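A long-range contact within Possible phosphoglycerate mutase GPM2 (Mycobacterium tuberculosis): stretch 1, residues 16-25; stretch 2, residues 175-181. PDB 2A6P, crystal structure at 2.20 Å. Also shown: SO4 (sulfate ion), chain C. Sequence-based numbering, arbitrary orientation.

Stretch 1, residues 16-25: LRHGETAWST
Stretch 2 (175-181) AMPTASI

The stretches meet as antiparallel strands that give way to a turn. L16 and I181 form a non-hydrogen-bonded pair, CA to CA 4.7 Å, with phi/psi of -126/123° and -118/136°; farther along, G19 CA lies 4.6 Å from A179 CA. A type II turn from P177 to S180 places T178 at -61/135° and A179 at 65/26°, and S180 OG donates to P177 O at 2.5 Å.

Backbone hydrogen bonds fix the register. R17 N donates to S180 O at 3.1 Å, nearly straight at 169°. A179 N reaches H18 O at 3.0 Å (139°) and, weakly, R17 O at 3.2 Å (120°), so one turn amide faces two successive carbonyls. A CA-H...O contact, A179 CA to R17 O at 3.1 Å, supplements them.

R17 is fully extended, chi1 to chi3 all t, and runs along the turn. Its NH1 donates to M176 O at 2.8 Å (133°), while T178 CG2 (chi1 p) covers one guanidinium face, 3.6 Å from R17 CZ. NH1 also lies 3.3 Å from T178 N, but both are donors. The sulfate sits at the guanidinium edge and accepts from T21 OG1 through O2 at 2.9 Å.

Apolar packing joins L16 (t, p) to I181 (m, t), CD1 to CG1 3.7 Å, on the same sheet face.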

# COMPACT_ATOMS: atom_id res chain seq x y z
N LEU A 16 5.66 -11.82 -0.01
CA LEU A 16 5.24 -12.30 -1.32
C LEU A 16 4.12 -13.33 -1.16
O LEU A 16 4.31 -14.35 -0.47
CB LEU A 16 6.41 -12.95 -2.05
CG LEU A 16 6.03 -13.71 -3.34
CD1 LEU A 16 5.50 -12.71 -4.38
CD2 LEU A 16 7.22 -14.48 -3.91
N ARG A 17 2.97 -13.07 -1.78
CA ARG A 17 1.87 -14.03 -1.72
C ARG A 17 2.12 -15.08 -2.81
O ARG A 17 2.64 -14.75 -3.87
CB ARG A 17 0.51 -13.36 -1.98
CG ARG A 17 -0.66 -14.37 -1.96
CD ARG A 17 -2.01 -13.72 -2.21
NE ARG A 17 -3.11 -14.69 -2.14
CZ ARG A 17 -4.35 -14.43 -2.54
NH1 ARG A 17 -4.66 -13.24 -3.04
NH2 ARG A 17 -5.29 -15.37 -2.48
N HIS A 18 1.77 -16.33 -2.55
CA HIS A 18 1.96 -17.38 -3.54
C HIS A 18 1.06 -17.14 -4.77
O HIS A 18 0.12 -16.34 -4.73
CB HIS A 18 1.64 -18.74 -2.92
CG HIS A 18 0.22 -18.87 -2.47
ND1 HIS A 18 -0.83 -18.99 -3.35
CD2 HIS A 18 -0.31 -18.92 -1.22
CE1 HIS A 18 -1.96 -19.09 -2.66
NE2 HIS A 18 -1.67 -19.06 -1.37
N GLY A 19 1.36 -17.85 -5.85
CA GLY A 19 0.60 -17.70 -7.07
C GLY A 19 -0.80 -18.27 -6.96
O GLY A 19 -1.21 -18.83 -5.93
N GLU A 20 -1.53 -18.12 -8.06
CA GLU A 20 -2.91 -18.58 -8.21
C GLU A 20 -3.11 -20.10 -8.14
O GLU A 20 -2.24 -20.87 -8.56
CB GLU A 20 -3.45 -18.04 -9.55
CG GLU A 20 -4.74 -18.68 -10.03
CD GLU A 20 -5.06 -18.30 -11.47
OE1 GLU A 20 -5.39 -17.11 -11.73
OE2 GLU A 20 -4.97 -19.19 -12.35
N THR A 21 -4.25 -20.52 -7.61
CA THR A 21 -4.61 -21.93 -7.51
C THR A 21 -6.07 -22.04 -7.98
O THR A 21 -6.73 -21.02 -8.20
CB THR A 21 -4.53 -22.46 -6.05
OG1 THR A 21 -5.50 -21.79 -5.23
CG2 THR A 21 -3.13 -22.24 -5.47
N ALA A 22 -6.56 -23.26 -8.14
CA ALA A 22 -7.94 -23.48 -8.57
C ALA A 22 -8.94 -22.92 -7.55
O ALA A 22 -10.05 -22.54 -7.92
CB ALA A 22 -8.20 -24.97 -8.78
N TRP A 23 -8.53 -22.86 -6.28
CA TRP A 23 -9.39 -22.35 -5.21
C TRP A 23 -9.38 -20.82 -5.10
O TRP A 23 -10.43 -20.20 -4.89
CB TRP A 23 -8.98 -22.96 -3.87
CG TRP A 23 -9.47 -24.37 -3.64
CD1 TRP A 23 -9.63 -25.35 -4.58
CD2 TRP A 23 -9.82 -24.96 -2.38
NE1 TRP A 23 -10.07 -26.51 -3.98
CE2 TRP A 23 -10.19 -26.30 -2.63
CE3 TRP A 23 -9.86 -24.49 -1.05
CZ2 TRP A 23 -10.59 -27.18 -1.61
CZ3 TRP A 23 -10.26 -25.36 -0.04
CH2 TRP A 23 -10.62 -26.69 -0.33
N SER A 24 -8.22 -20.20 -5.25
CA SER A 24 -8.13 -18.75 -5.15
C SER A 24 -8.94 -18.04 -6.23
O SER A 24 -9.58 -17.02 -5.96
CB SER A 24 -6.67 -18.27 -5.22
OG SER A 24 -6.12 -18.50 -6.50
N THR A 25 -8.91 -18.59 -7.44
CA THR A 25 -9.64 -18.01 -8.55
C THR A 25 -11.14 -18.00 -8.29
O THR A 25 -11.86 -17.17 -8.84
CB THR A 25 -9.40 -18.79 -9.84
OG1 THR A 25 -9.92 -20.11 -9.70
CG2 THR A 25 -7.92 -18.87 -10.13
N ALA A 175 -5.14 -4.73 0.25
CA ALA A 175 -5.26 -5.83 -0.71
C ALA A 175 -3.94 -6.60 -0.73
O ALA A 175 -2.90 -6.10 -0.28
CB ALA A 175 -5.57 -5.30 -2.10
N MET A 176 -3.98 -7.82 -1.26
CA MET A 176 -2.81 -8.68 -1.37
C MET A 176 -3.18 -9.76 -2.37
O MET A 176 -3.52 -10.88 -1.98
CB MET A 176 -2.49 -9.33 -0.02
CG MET A 176 -1.09 -9.98 0.09
SD MET A 176 0.29 -8.80 0.43
CE MET A 176 1.67 -9.70 -0.28
N PRO A 177 -3.13 -9.43 -3.68
CA PRO A 177 -3.48 -10.43 -4.71
C PRO A 177 -2.41 -11.51 -4.87
O PRO A 177 -1.30 -11.38 -4.34
CB PRO A 177 -3.69 -9.58 -5.97
CG PRO A 177 -2.80 -8.38 -5.74
CD PRO A 177 -2.97 -8.09 -4.26
N THR A 178 -2.75 -12.57 -5.60
CA THR A 178 -1.82 -13.68 -5.81
C THR A 178 -0.56 -13.23 -6.52
O THR A 178 -0.61 -12.51 -7.51
CB THR A 178 -2.46 -14.81 -6.63
OG1 THR A 178 -2.83 -14.29 -7.92
CG2 THR A 178 -3.69 -15.36 -5.93
N ALA A 179 0.58 -13.68 -6.01
CA ALA A 179 1.88 -13.34 -6.58
C ALA A 179 2.20 -11.86 -6.47
O ALA A 179 2.97 -11.33 -7.27
CB ALA A 179 1.95 -13.78 -8.05
N SER A 180 1.61 -11.18 -5.49
CA SER A 180 1.87 -9.76 -5.29
C SER A 180 2.88 -9.54 -4.15
O SER A 180 3.02 -10.39 -3.25
CB SER A 180 0.57 -9.01 -4.99
OG SER A 180 0.06 -9.36 -3.72
N ILE A 181 3.55 -8.40 -4.19
CA ILE A 181 4.56 -8.04 -3.20
C ILE A 181 4.20 -6.77 -2.41
O ILE A 181 3.74 -5.78 -2.98
CB ILE A 181 5.95 -7.82 -3.89
CG1 ILE A 181 6.40 -9.11 -4.59
CG2 ILE A 181 6.99 -7.34 -2.88
CD1 ILE A 181 7.63 -8.92 -5.47
S SO4 C . -5.57 -19.28 -1.78
O1 SO4 C . -5.32 -18.11 -2.68
O2 SO4 C . -5.37 -20.56 -2.63
O3 SO4 C . -4.56 -19.32 -0.79
O4 SO4 C . -6.98 -19.22 -1.50